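PDB 2OJH: uncharacterized protein Atu1656/AGR_C_3050 from Agrobacterium tumefaciens, which is of unknown function but belongs to the TolB family and folds as a six-bladed beta-propeller, a scaffold that probably serves in binding other molecules. Local coordinates for residues V152-S157 and G173-P178; Y188-R193 and G218-H223; M197-V202 and E210-S215; D229-V234 and M254-G259. All coordinates share one frame; numbering follows the deposited sequence.

The four contacts follow one another round part of the beta-propeller, within and between three four-stranded antiparallel blades. Contact 1 joins strand 152-159 of one blade to strand 175-180, the first of the next. Contact 2 makes a similar step, from strand 186-191 to strand 217-224. Contact 3 lies within the middle blade, pairing strand 198-203 with strand 209-211 and the loop after it, and is enclosed by contact 2 in sequence. Contact 4 belongs to the next blade. Centres of successive contacts lie about 9, 7 and 11 Å apart; those of contacts 1 and 4, which do not touch, about 19 Å. Two contacts thus join neighbouring blades and two hold hairpins within blades.

Contact 1 (V152-S157 and G173-P178); sequences VFDIYS and GRNDGP
Phe-153 and Asn-175 meet where two blades of the beta-propeller adjoin, strand 152-159 of one blade running beside the start of strand 175-180, the first of the next, with the segment axes 32° apart. The carbonyl O of Phe-153 is gripped twice by one residue. Asn-175 N donates to Phe-153 O at 2.9 Å from above the carbonyl plane, while Asn-175 ND2 reaches the same oxygen in that plane at 3.2 Å. Asn-175 ND2 also makes a weak bond to Asp-154 OD1 (3.3 Å), the carboxylate and amide lying side by side with their planes nearly parallel.

Next to this polar core, Arg-174 runs extended alongside Phe-153 and in the same direction. Its CD rests over one face of the phenyl ring, 3.9 Å from the centroid, a CH-pi contact, and the guanidinium plane is only 10° from that of the ring. Phe-153 CG stands beside its own backbone N (chi1 -68°), where it lies 3.9 Å from Arg-174 CB. Farther along the strands, Ile-155 CG2 packs against Pro-178 CB.

The second shell fixes the polar groups. Asn-175 OD1 accepts from Ser-191 and Arg-193 of its own blade, and Asp-154 is bound by Thr-169, Gly-171 and Arg-167, so both side chains have further partners beyond the contact. Water 1 ties the segments once more, accepting from Phe-153 N at 2.7 Å and donating to Gly-173 O at 2.9 Å.

Contact 2 (Y188-R193 and G218-H223); sequences YFNSSR and GDWFPH
Asn-190 carries the polar part of this buried junction between two propeller blades, reaching from strand 186-191 to strand 217-224. Its CB lies 3.4 Å from Asp-219 O, and CG takes the crowded position between the backbone N and the carbonyl carbon (chi1 62°), which brings it 3.7 Å from Asp-219 O. At the tip, ND2 donates to Asp-219 O at 3.0 Å, in the carbonyl plane and on a lone pair. The same nitrogen hangs over one face of the Trp-220 indole, nearest CD2 at 3.2 Å, with the amide and ring planes 74° apart. OD1, the other branch, accepts a weak bond from water 2, which in turn accepts from Phe-221 N at 2.7 Å. The amide thus spans two successive peptide groups, from Asp-219 O directly to Phe-221 N through water.

Beyond it, Pro-222 CG packs on Phe-189 CA at 3.8 Å, and Pro-222 CB meets Tyr-188 CB, adding an apolar end to the contact.

Strand pieces 188-191 and 218-223 run antiparallel, their axes 171° apart, but belong to different sheets: strand 186-191 lies between strands 175-180 and 198-203, whereas strand 217-224 is the first of its blade, next to strand 230-237.

Contact 3 (M197-V202 and E210-S215); sequences MQIWRV and ERITDS
The beta hairpin of strands 198-203 and 209-211, the outer edge of a propeller blade, is held here by Trp-200 against Arg-211 and Arg-201 against Glu-210. Trp-200 and Arg-211 form an antiparallel non-hydrogen-bonded pair. Arg-211 CB sits over the six-membered ring of Trp-200, 3.7 Å from its centroid and 6° off the normal, a CH-pi contact. The next pair, Arg-201 and Glu-210, is hydrogen-bonded through both backbones and has its side chains on the other face of the sheet. There Arg-201 approaches side-on, NE and NH1 both donating to Glu-210 OE2 at 2.8 Å in a salt bridge; Tyr-188 OH binds the remaining nitrogen, NH2.

Past the strand the chain turns. Ile-199 O takes both Ile-212 N and Thr-213 N, from the same face of its plane, and Ile-199 N donates to Thr-213 OG1 at 2.7 Å. Gln-198, its chain bent at chi2 (-77°), offers OE1 to two donors on lone pairs: Arg-211 NH2 at 2.9 Å, in the guanidinium plane, and Ser-215 N. Its NE2 donates to Ser-215 OG at 3.0 Å and to Met-197 O, which fixes the amide's rotation.

Asp-219 of the following blade accepts from Thr-213 and Ser-215, so the turn bound by Gln-198 is tied to the next sheet, an outer-strand-to-inner-strand connection characteristic of beta-propellers.

Contact 4 (D229-V234 and M254-G259); sequences DKVVFV and MDMDGG
Met-254 and Val-231 lie side by side and point the same way, the selenomethionine methyl CE coming within 3.5 Å of Val-231 CG1. Phe-233 crosses Met-254 at about a right angle: Met-254 SE lies 4.6 Å from the centroid of the Phe-233 ring, 52° off its normal, a Met-aromatic contact. Met-254 CG lies between its backbone N and carbonyl carbon (chi1 66°), which brings it 3.9 Å from Phe-233 CE1, and the chain runs extended to CE beside Val-231. Met-256, bent at chi2 and chi3, meets Val-231 at about a right angle instead, its SE against CG2 at 3.8 Å.

In the backbone, Val-231 and Met-254 form an antiparallel hydrogen-bonded pair in the hairpin of strands 230-237 and 247-255, the two middle strands of a propeller blade. Val-231 N donates to Met-254 O at 2.8 Å, and Met-254 N to Val-231 O.

Lys-230 and Asp-255 also run side by side, Lys-230 NZ meeting Asp-255 OD1 at 2.8 Å in a salt bridge, while OD2 accepts from Asn-260. A type I turn follows from Asp-255 to Gly-258. Water 3 accepts from Met-256 N and donates to Asp-229 O at 2.9 Å.

Contact 1 (V152-S157 and G173-P178)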
loop_
_atom_site.group_PDB
_atom_site.type_symbol
_atom_site.label_atom_id
_atom_site.label_comp_id
_atom_site.label_asym_id
_atom_site.label_seq_id
_atom_site.Cartn_x
_atom_site.Cartn_y
_atom_site.Cartn_z
ATOM N N VAL A 152 9.096 9.704 15.518
ATOM C CA VAL A 152 7.799 9.206 15.961
ATOM C C VAL A 152 6.995 8.903 14.678
ATOM O O VAL A 152 6.777 9.796 13.843
ATOM C CB VAL A 152 7.040 10.240 16.831
ATOM C CG1 VAL A 152 5.722 9.673 17.322
ATOM C CG2 VAL A 152 7.918 10.725 18.002
ATOM N N PHE A 153 6.578 7.644 14.538
ATOM C CA PHE A 153 5.925 7.121 13.349
ATOM C C PHE A 153 4.421 7.109 13.617
ATOM O O PHE A 153 3.948 6.296 14.417
ATOM C CB PHE A 153 6.355 5.664 13.088
ATOM C CG PHE A 153 7.796 5.495 12.690
ATOM C CD1 PHE A 153 8.828 5.795 13.582
ATOM C CD2 PHE A 153 8.118 4.968 11.450
ATOM C CE1 PHE A 153 10.163 5.605 13.223
ATOM C CE2 PHE A 153 9.461 4.746 11.092
ATOM C CZ PHE A 153 10.476 5.091 11.956
ATOM N N ASP A 154 3.668 7.999 12.968
ATOM C CA ASP A 154 2.231 8.039 13.221
ATOM C C ASP A 154 1.373 7.992 11.984
ATOM O O ASP A 154 1.841 8.288 10.856
ATOM C CB ASP A 154 1.838 9.299 14.012
ATOM C CG ASP A 154 2.120 9.169 15.495
ATOM O OD1 ASP A 154 1.768 8.124 16.110
ATOM O OD2 ASP A 154 2.707 10.127 16.035
ATOM N N ILE A 155 0.096 7.684 12.220
ATOM C CA ILE A 155 -0.913 7.709 11.178
ATOM C C ILE A 155 -1.496 9.097 11.133
ATOM O O ILE A 155 -1.877 9.659 12.174
ATOM C CB ILE A 155 -2.032 6.669 11.479
ATOM C CG1 ILE A 155 -1.415 5.264 11.753
ATOM C CG2 ILE A 155 -3.099 6.657 10.362
ATOM C CD1 ILE A 155 -0.482 4.714 10.643
ATOM N N TYR A 156 -1.554 9.652 9.925
ATOM C CA TYR A 156 -2.112 10.982 9.703
ATOM C C TYR A 156 -3.154 10.858 8.615
ATOM O O TYR A 156 -3.139 9.896 7.829
ATOM C CB TYR A 156 -1.032 11.971 9.204
ATOM C CG TYR A 156 -0.040 12.350 10.255
ATOM C CD1 TYR A 156 -0.238 13.475 11.047
ATOM C CD2 TYR A 156 1.082 11.548 10.505
ATOM C CE1 TYR A 156 0.661 13.792 12.078
ATOM C CE2 TYR A 156 1.974 11.860 11.528
ATOM C CZ TYR A 156 1.753 12.982 12.305
ATOM O OH TYR A 156 2.638 13.312 13.293
ATOM N N SER A 157 -4.044 11.850 8.529
ATOM C CA SER A 157 -4.873 11.979 7.361
ATOM C C SER A 157 -4.872 13.441 6.927
ATOM O O SER A 157 -4.560 14.335 7.720
ATOM C CB SER A 157 -6.294 11.483 7.640
ATOM O OG SER A 157 -6.912 12.287 8.621
ATOM N N GLY A 173 3.885 3.135 20.149
ATOM C CA GLY A 173 4.667 2.303 19.237
ATOM C C GLY A 173 4.958 3.047 17.956
ATOM O O GLY A 173 4.662 4.239 17.854
ATOM N N ARG A 174 5.568 2.369 16.984
ATOM C CA ARG A 174 5.652 2.929 15.624
ATOM C C ARG A 174 4.407 2.493 14.858
ATOM O O ARG A 174 3.974 1.361 14.976
ATOM C CB ARG A 174 6.905 2.448 14.882
ATOM C CG ARG A 174 8.208 2.650 15.639
ATOM C CD ARG A 174 9.374 2.206 14.771
ATOM N NE ARG A 174 10.644 2.620 15.348
ATOM C CZ ARG A 174 11.836 2.343 14.822
ATOM N NH1 ARG A 174 11.927 1.655 13.698
ATOM N NH2 ARG A 174 12.926 2.744 15.439
ATOM N N ASN A 175 3.836 3.388 14.071
ATOM C CA ASN A 175 2.578 3.096 13.397
ATOM C C ASN A 175 2.755 3.386 11.939
ATOM O O ASN A 175 3.228 4.462 11.582
ATOM C CB ASN A 175 1.449 3.948 13.979
ATOM C CG ASN A 175 1.338 3.788 15.462
ATOM O OD1 ASN A 175 0.889 2.737 15.960
ATOM N ND2 ASN A 175 1.805 4.792 16.200
ATOM N N ASP A 176 2.361 2.437 11.095
ATOM C CA ASP A 176 2.691 2.514 9.679
ATOM C C ASP A 176 1.585 1.903 8.826
ATOM O O ASP A 176 0.627 1.308 9.350
ATOM C CB ASP A 176 4.002 1.765 9.447
ATOM C CG ASP A 176 4.748 2.225 8.208
ATOM O OD1 ASP A 176 4.162 2.842 7.298
ATOM O OD2 ASP A 176 5.957 1.944 8.159
ATOM N N GLY A 177 1.697 2.097 7.506
ATOM C CA GLY A 177 0.809 1.439 6.535
ATOM C C GLY A 177 -0.696 1.549 6.723
ATOM O O GLY A 177 -1.379 0.512 6.785
ATOM N N PRO A 178 -1.231 2.793 6.770
ATOM C CA PRO A 178 -2.675 3.001 6.910
ATOM C C PRO A 178 -3.465 2.826 5.623
ATOM O O PRO A 178 -3.043 3.314 4.553
ATOM C CB PRO A 178 -2.780 4.457 7.385
ATOM C CG PRO A 178 -1.548 5.116 6.888
ATOM C CD PRO A 178 -0.488 4.075 6.744
HETATM O O HOH W 1 6.595 6.033 16.681
#

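Contact 2 (Y188-R193 and G218-H223)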
loop_
_atom_site.group_PDB
_atom_site.type_symbol
_atom_site.label_atom_id
_atom_site.label_comp_id
_atom_site.label_asym_id
_atom_site.label_seq_id
_atom_site.Cartn_x
_atom_site.Cartn_y
_atom_site.Cartn_z
ATOM N N TYR A 188 -7.112 0.925 8.802
ATOM C CA TYR A 188 -6.329 -0.208 9.317
ATOM C C TYR A 188 -4.860 0.146 9.098
ATOM O O TYR A 188 -4.495 0.826 8.103
ATOM C CB TYR A 188 -6.663 -1.507 8.555
ATOM C CG TYR A 188 -8.003 -2.135 8.922
ATOM C CD1 TYR A 188 -9.221 -1.506 8.625
ATOM C CD2 TYR A 188 -8.050 -3.365 9.602
ATOM C CE1 TYR A 188 -10.459 -2.105 9.011
ATOM C CE2 TYR A 188 -9.258 -3.956 9.960
ATOM C CZ TYR A 188 -10.448 -3.327 9.665
ATOM O OH TYR A 188 -11.610 -3.934 10.037
ATOM N N PHE A 189 -4.021 -0.278 10.040
ATOM C CA PHE A 189 -2.598 0.061 10.016
ATOM C C PHE A 189 -1.860 -0.970 10.875
ATOM O O PHE A 189 -2.504 -1.880 11.436
ATOM C CB PHE A 189 -2.382 1.515 10.505
ATOM C CG PHE A 189 -2.693 1.725 11.979
ATOM C CD1 PHE A 189 -4.011 1.931 12.421
ATOM C CD2 PHE A 189 -1.666 1.713 12.915
ATOM C CE1 PHE A 189 -4.294 2.099 13.767
ATOM C CE2 PHE A 189 -1.941 1.891 14.292
ATOM C CZ PHE A 189 -3.268 2.076 14.714
ATOM N N ASN A 190 -0.530 -0.893 10.934
ATOM C CA ASN A 190 0.187 -1.758 11.899
ATOM C C ASN A 190 0.936 -0.967 12.962
ATOM O O ASN A 190 1.321 0.179 12.748
ATOM C CB ASN A 190 1.091 -2.821 11.215
ATOM C CG ASN A 190 2.215 -2.225 10.360
ATOM O OD1 ASN A 190 2.201 -1.061 9.948
ATOM N ND2 ASN A 190 3.167 -3.062 10.038
ATOM N N SER A 191 1.139 -1.571 14.130
ATOM C CA SER A 191 1.774 -0.844 15.185
ATOM C C SER A 191 2.679 -1.802 15.938
ATOM O O SER A 191 2.341 -2.995 16.095
ATOM C CB SER A 191 0.699 -0.267 16.119
ATOM O OG SER A 191 1.272 0.470 17.181
ATOM N N SER A 192 3.821 -1.293 16.398
ATOM C CA SER A 192 4.762 -2.112 17.165
ATOM C C SER A 192 4.508 -2.017 18.656
ATOM O O SER A 192 5.295 -2.560 19.450
ATOM C CB SER A 192 6.200 -1.640 16.920
ATOM O OG SER A 192 6.361 -0.284 17.360
ATOM N N ARG A 193 3.423 -1.358 19.053
ATOM C CA ARG A 193 3.194 -1.077 20.471
ATOM C C ARG A 193 3.209 -2.317 21.375
ATOM O O ARG A 193 3.481 -2.210 22.574
ATOM C CB ARG A 193 1.939 -0.196 20.693
ATOM C CG ARG A 193 0.580 -0.890 20.572
ATOM C CD ARG A 193 -0.563 0.128 20.514
ATOM N NE ARG A 193 -0.528 0.938 19.291
ATOM C CZ ARG A 193 -1.393 1.908 18.986
ATOM N NH1 ARG A 193 -2.387 2.215 19.813
ATOM N NH2 ARG A 193 -1.268 2.578 17.837
ATOM N N GLY A 218 5.204 -10.628 12.523
ATOM C CA GLY A 218 5.108 -9.185 12.254
ATOM C C GLY A 218 4.231 -8.979 11.022
ATOM O O GLY A 218 4.555 -9.449 9.927
ATOM N N ASP A 219 3.138 -8.238 11.197
ATOM C CA ASP A 219 2.044 -8.236 10.245
ATOM C C ASP A 219 2.133 -6.869 9.646
ATOM O O ASP A 219 2.250 -5.883 10.384
ATOM C CB ASP A 219 0.706 -8.458 10.992
ATOM C CG ASP A 219 0.561 -9.873 11.566
ATOM O OD1 ASP A 219 1.145 -10.806 10.992
ATOM O OD2 ASP A 219 -0.171 -10.063 12.562
ATOM N N TRP A 220 2.091 -6.789 8.307
ATOM C CA TRP A 220 2.445 -5.566 7.623
ATOM C C TRP A 220 1.494 -5.348 6.444
ATOM O O TRP A 220 0.871 -6.291 5.940
ATOM C CB TRP A 220 3.883 -5.706 7.088
ATOM C CG TRP A 220 4.991 -5.381 8.105
ATOM C CD1 TRP A 220 5.585 -6.229 9.009
ATOM C CD2 TRP A 220 5.601 -4.111 8.274
ATOM N NE1 TRP A 220 6.553 -5.532 9.741
ATOM C CE2 TRP A 220 6.551 -4.220 9.297
ATOM C CE3 TRP A 220 5.404 -2.853 7.655
ATOM C CZ2 TRP A 220 7.318 -3.124 9.717
ATOM C CZ3 TRP A 220 6.162 -1.779 8.081
ATOM C CH2 TRP A 220 7.114 -1.923 9.084
ATOM N N PHE A 221 1.389 -4.118 5.980
ATOM C CA PHE A 221 0.651 -3.848 4.761
ATOM C C PHE A 221 -0.831 -4.287 4.749
ATOM O O PHE A 221 -1.262 -4.943 3.788
ATOM C CB PHE A 221 1.364 -4.467 3.530
ATOM C CG PHE A 221 2.868 -4.440 3.602
ATOM C CD1 PHE A 221 3.572 -3.216 3.668
ATOM C CD2 PHE A 221 3.584 -5.639 3.586
ATOM C CE1 PHE A 221 4.982 -3.199 3.776
ATOM C CE2 PHE A 221 4.998 -5.640 3.676
ATOM C CZ PHE A 221 5.699 -4.421 3.772
ATOM N N PRO A 222 -1.634 -3.909 5.771
ATOM C CA PRO A 222 -3.079 -4.236 5.668
ATOM C C PRO A 222 -3.820 -3.480 4.558
ATOM O O PRO A 222 -3.701 -2.232 4.434
ATOM C CB PRO A 222 -3.612 -3.894 7.080
ATOM C CG PRO A 222 -2.668 -2.804 7.585
ATOM C CD PRO A 222 -1.312 -3.238 7.053
ATOM N N HIS A 223 -4.525 -4.241 3.701
ATOM C CA HIS A 223 -5.434 -3.669 2.737
ATOM C C HIS A 223 -6.826 -4.289 2.860
ATOM O O HIS A 223 -7.025 -5.439 2.497
ATOM C CB HIS A 223 -4.852 -3.799 1.316
ATOM C CG HIS A 223 -3.456 -3.267 1.199
ATOM N ND1 HIS A 223 -3.160 -1.935 1.374
ATOM C CD2 HIS A 223 -2.274 -3.890 0.968
ATOM C CE1 HIS A 223 -1.862 -1.749 1.212
ATOM N NE2 HIS A 223 -1.301 -2.917 0.950
HETATM O O HOH W 2 2.266 -1.879 7.307
#

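Contact 3 (M197-V202 and E210-S215)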
loop_
_atom_site.group_PDB
_atom_site.type_symbol
_atom_site.label_atom_id
_atom_site.label_comp_id
_atom_site.label_asym_id
_atom_site.label_seq_id
_atom_site.Cartn_x
_atom_site.Cartn_y
_atom_site.Cartn_z
HETATM N N MSE A 197 5.180 -5.992 15.052
HETATM C CA MSE A 197 4.151 -5.359 14.249
HETATM C C MSE A 197 2.887 -6.248 14.267
HETATM O O MSE A 197 2.974 -7.471 14.053
HETATM C CB MSE A 197 4.629 -5.120 12.821
HETATM C CG MSE A 197 5.561 -3.914 12.634
HETATM SE SE MSE A 197 4.789 -2.260 13.335
HETATM C CE MSE A 197 5.317 -0.877 12.083
ATOM N N GLN A 198 1.746 -5.635 14.597
ATOM C CA GLN A 198 0.412 -6.254 14.571
ATOM C C GLN A 198 -0.540 -5.303 13.887
ATOM O O GLN A 198 -0.273 -4.075 13.856
ATOM C CB GLN A 198 -0.098 -6.479 15.973
ATOM C CG GLN A 198 0.858 -7.320 16.822
ATOM C CD GLN A 198 0.782 -8.804 16.499
ATOM O OE1 GLN A 198 0.150 -9.551 17.222
ATOM N NE2 GLN A 198 1.430 -9.229 15.420
ATOM N N ILE A 199 -1.640 -5.845 13.359
ATOM C CA ILE A 199 -2.653 -5.008 12.716
ATOM C C ILE A 199 -3.566 -4.400 13.769
ATOM O O ILE A 199 -4.039 -5.089 14.696
ATOM C CB ILE A 199 -3.487 -5.742 11.609
ATOM C CG1 ILE A 199 -2.572 -6.505 10.638
ATOM C CG2 ILE A 199 -4.381 -4.738 10.900
ATOM C CD1 ILE A 199 -1.475 -5.683 10.026
ATOM N N TRP A 200 -3.765 -3.090 13.620
ATOM C CA TRP A 200 -4.672 -2.317 14.457
ATOM C C TRP A 200 -5.607 -1.545 13.523
ATOM O O TRP A 200 -5.370 -1.462 12.306
ATOM C CB TRP A 200 -3.890 -1.336 15.345
ATOM C CG TRP A 200 -3.142 -2.000 16.511
ATOM C CD1 TRP A 200 -2.012 -2.775 16.437
ATOM C CD2 TRP A 200 -3.476 -1.915 17.884
ATOM N NE1 TRP A 200 -1.621 -3.191 17.701
ATOM C CE2 TRP A 200 -2.512 -2.677 18.608
ATOM C CE3 TRP A 200 -4.505 -1.277 18.590
ATOM C CZ2 TRP A 200 -2.554 -2.811 19.982
ATOM C CZ3 TRP A 200 -4.549 -1.421 19.966
ATOM C CH2 TRP A 200 -3.574 -2.174 20.652
ATOM N N ARG A 201 -6.691 -1.022 14.078
ATOM C CA ARG A 201 -7.503 -0.075 13.338
ATOM C C ARG A 201 -7.916 1.115 14.201
ATOM O O ARG A 201 -8.171 0.962 15.379
ATOM C CB ARG A 201 -8.714 -0.767 12.693
ATOM C CG ARG A 201 -9.730 -1.346 13.664
ATOM C CD ARG A 201 -10.933 -1.885 12.904
ATOM N NE ARG A 201 -12.036 -2.190 13.802
ATOM C CZ ARG A 201 -13.204 -2.705 13.427
ATOM N NH1 ARG A 201 -14.135 -2.935 14.346
ATOM N NH2 ARG A 201 -13.441 -2.990 12.149
ATOM N N VAL A 202 -7.963 2.302 13.591
ATOM C CA VAL A 202 -8.363 3.520 14.290
ATOM C C VAL A 202 -9.560 4.134 13.559
ATOM O O VAL A 202 -9.638 4.052 12.328
ATOM C CB VAL A 202 -7.175 4.549 14.396
ATOM C CG1 VAL A 202 -6.679 5.019 13.005
ATOM C CG2 VAL A 202 -7.554 5.735 15.289
ATOM N N GLU A 210 -8.168 -0.043 18.116
ATOM C CA GLU A 210 -8.278 -1.429 18.620
ATOM C C GLU A 210 -7.404 -2.429 17.861
ATOM O O GLU A 210 -7.087 -2.226 16.692
ATOM C CB GLU A 210 -9.735 -1.897 18.655
ATOM C CG GLU A 210 -10.427 -1.783 17.333
ATOM C CD GLU A 210 -11.936 -2.020 17.424
ATOM O OE1 GLU A 210 -12.597 -1.531 18.369
ATOM O OE2 GLU A 210 -12.466 -2.696 16.538
ATOM N N ARG A 211 -7.013 -3.500 18.547
ATOM C CA ARG A 211 -6.087 -4.465 17.991
ATOM C C ARG A 211 -6.851 -5.450 17.116
ATOM O O ARG A 211 -7.920 -5.939 17.512
ATOM C CB ARG A 211 -5.358 -5.210 19.111
ATOM C CG ARG A 211 -4.164 -6.006 18.657
ATOM C CD ARG A 211 -3.513 -6.660 19.834
ATOM N NE ARG A 211 -2.397 -7.520 19.457
ATOM C CZ ARG A 211 -1.599 -8.127 20.331
ATOM N NH1 ARG A 211 -1.768 -7.951 21.644
ATOM N NH2 ARG A 211 -0.616 -8.909 19.895
ATOM N N ILE A 212 -6.287 -5.761 15.950
ATOM C CA ILE A 212 -6.915 -6.691 15.010
ATOM C C ILE A 212 -6.190 -8.017 14.828
ATOM O O ILE A 212 -6.856 -9.046 14.684
ATOM C CB ILE A 212 -7.136 -6.036 13.637
ATOM C CG1 ILE A 212 -8.069 -4.820 13.784
ATOM C CG2 ILE A 212 -7.605 -7.086 12.610
ATOM C CD1 ILE A 212 -9.515 -5.119 14.154
ATOM N N THR A 213 -4.856 -8.018 14.811
ATOM C CA THR A 213 -4.130 -9.303 14.893
ATOM C C THR A 213 -3.433 -9.479 16.240
ATOM O O THR A 213 -3.014 -8.509 16.879
ATOM C CB THR A 213 -3.113 -9.515 13.748
ATOM O OG1 THR A 213 -2.098 -8.494 13.787
ATOM C CG2 THR A 213 -3.798 -9.482 12.408
ATOM N N ASP A 214 -3.327 -10.740 16.669
ATOM C CA ASP A 214 -2.589 -11.107 17.852
ATOM C C ASP A 214 -1.902 -12.387 17.402
ATOM O O ASP A 214 -2.483 -13.457 17.506
ATOM C CB ASP A 214 -3.569 -11.388 18.980
ATOM C CG ASP A 214 -2.896 -11.532 20.326
ATOM O OD1 ASP A 214 -1.682 -11.836 20.384
ATOM O OD2 ASP A 214 -3.597 -11.334 21.337
ATOM N N SER A 215 -0.716 -12.250 16.803
ATOM C CA SER A 215 -0.058 -13.369 16.121
ATOM C C SER A 215 1.361 -13.539 16.609
ATOM O O SER A 215 1.886 -12.670 17.312
ATOM C CB SER A 215 -0.036 -13.162 14.601
ATOM O OG SER A 215 0.526 -11.893 14.247
#

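Contact 4 (D229-V234 and M254-G259)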
loop_
_atom_site.group_PDB
_atom_site.type_symbol
_atom_site.label_atom_id
_atom_site.label_comp_id
_atom_site.label_asym_id
_atom_site.label_seq_id
_atom_site.Cartn_x
_atom_site.Cartn_y
_atom_site.Cartn_z
ATOM N N ASP A 229 -15.396 -7.370 3.286
ATOM C CA ASP A 229 -15.437 -8.606 4.079
ATOM C C ASP A 229 -14.057 -9.108 4.537
ATOM O O ASP A 229 -13.967 -9.917 5.459
ATOM C CB ASP A 229 -16.205 -9.748 3.353
ATOM C CG ASP A 229 -15.591 -10.127 1.987
ATOM O OD1 ASP A 229 -15.019 -9.254 1.312
ATOM O OD2 ASP A 229 -15.694 -11.315 1.594
ATOM N N LYS A 230 -12.995 -8.640 3.879
ATOM C CA LYS A 230 -11.667 -9.245 4.044
ATOM C C LYS A 230 -10.569 -8.202 4.069
ATOM O O LYS A 230 -10.680 -7.112 3.479
ATOM C CB LYS A 230 -11.368 -10.233 2.888
ATOM C CG LYS A 230 -12.231 -11.511 2.809
ATOM C CD LYS A 230 -11.974 -12.429 3.989
ATOM C CE LYS A 230 -12.757 -13.741 3.847
ATOM N NZ LYS A 230 -12.779 -14.558 5.109
ATOM N N VAL A 231 -9.492 -8.568 4.752
ATOM C CA VAL A 231 -8.247 -7.806 4.755
ATOM C C VAL A 231 -7.116 -8.758 4.350
ATOM O O VAL A 231 -6.959 -9.839 4.960
ATOM C CB VAL A 231 -7.952 -7.264 6.203
ATOM C CG1 VAL A 231 -6.556 -6.625 6.292
ATOM C CG2 VAL A 231 -9.064 -6.270 6.649
ATOM N N VAL A 232 -6.307 -8.328 3.378
ATOM C CA VAL A 232 -5.093 -9.067 2.979
ATOM C C VAL A 232 -3.875 -8.351 3.602
ATOM O O VAL A 232 -3.886 -7.128 3.792
ATOM C CB VAL A 232 -4.981 -9.168 1.400
ATOM C CG1 VAL A 232 -4.719 -7.817 0.786
ATOM C CG2 VAL A 232 -3.904 -10.160 0.962
ATOM N N PHE A 233 -2.827 -9.099 3.925
ATOM C CA PHE A 233 -1.665 -8.515 4.576
ATOM C C PHE A 233 -0.532 -9.529 4.484
ATOM O O PHE A 233 -0.749 -10.649 4.019
ATOM C CB PHE A 233 -1.964 -8.074 6.032
ATOM C CG PHE A 233 -2.296 -9.214 6.984
ATOM C CD1 PHE A 233 -3.578 -9.722 7.037
ATOM C CD2 PHE A 233 -1.345 -9.706 7.870
ATOM C CE1 PHE A 233 -3.901 -10.753 7.932
ATOM C CE2 PHE A 233 -1.657 -10.767 8.753
ATOM C CZ PHE A 233 -2.922 -11.273 8.771
ATOM N N VAL A 234 0.680 -9.107 4.833
ATOM C CA VAL A 234 1.847 -9.996 4.821
ATOM C C VAL A 234 2.302 -10.262 6.257
ATOM O O VAL A 234 2.346 -9.335 7.053
ATOM C CB VAL A 234 3.005 -9.350 4.082
ATOM C CG1 VAL A 234 4.294 -10.167 4.222
ATOM C CG2 VAL A 234 2.664 -9.150 2.591
HETATM N N MSE A 254 -7.823 -12.327 6.328
HETATM C CA MSE A 254 -8.727 -12.445 7.477
HETATM C C MSE A 254 -9.998 -11.613 7.290
HETATM O O MSE A 254 -10.061 -10.746 6.414
HETATM C CB MSE A 254 -8.008 -11.958 8.728
HETATM C CG MSE A 254 -7.706 -10.469 8.657
HETATM SE SE MSE A 254 -6.585 -9.885 10.141
HETATM C CE MSE A 254 -6.161 -8.106 9.477
ATOM N N ASP A 255 -10.989 -11.867 8.146
ATOM C CA ASP A 255 -12.225 -11.063 8.210
ATOM C C ASP A 255 -11.897 -9.640 8.701
ATOM O O ASP A 255 -10.849 -9.427 9.335
ATOM C CB ASP A 255 -13.242 -11.727 9.162
ATOM C CG ASP A 255 -13.714 -13.109 8.679
ATOM O OD1 ASP A 255 -13.614 -13.400 7.469
ATOM O OD2 ASP A 255 -14.202 -13.916 9.511
HETATM N N MSE A 256 -12.771 -8.666 8.415
HETATM C CA MSE A 256 -12.603 -7.291 8.935
HETATM C C MSE A 256 -12.312 -7.199 10.442
HETATM O O MSE A 256 -11.599 -6.298 10.888
HETATM C CB MSE A 256 -13.839 -6.440 8.681
HETATM C CG MSE A 256 -14.182 -6.219 7.263
HETATM SE SE MSE A 256 -12.746 -5.427 6.222
HETATM C CE MSE A 256 -12.715 -3.670 6.927
ATOM N N ASP A 257 -12.889 -8.105 11.230
ATOM C CA ASP A 257 -12.755 -8.031 12.684
ATOM C C ASP A 257 -11.577 -8.864 13.153
ATOM O O ASP A 257 -11.373 -9.044 14.360
ATOM C CB ASP A 257 -14.056 -8.468 13.395
ATOM C CG ASP A 257 -14.386 -9.940 13.185
ATOM O OD1 ASP A 257 -13.774 -10.585 12.315
ATOM O OD2 ASP A 257 -15.269 -10.463 13.901
ATOM N N GLY A 258 -10.815 -9.389 12.201
ATOM C CA GLY A 258 -9.608 -10.126 12.507
ATOM C C GLY A 258 -9.841 -11.618 12.628
ATOM O O GLY A 258 -8.904 -12.385 12.844
ATOM N N GLY A 259 -11.092 -12.040 12.491
ATOM C CA GLY A 259 -11.434 -13.458 12.566
ATOM C C GLY A 259 -10.973 -14.206 11.330
ATOM O O GLY A 259 -10.683 -13.583 10.276
HETATM O O HOH W 3 -15.706 -9.570 7.768
#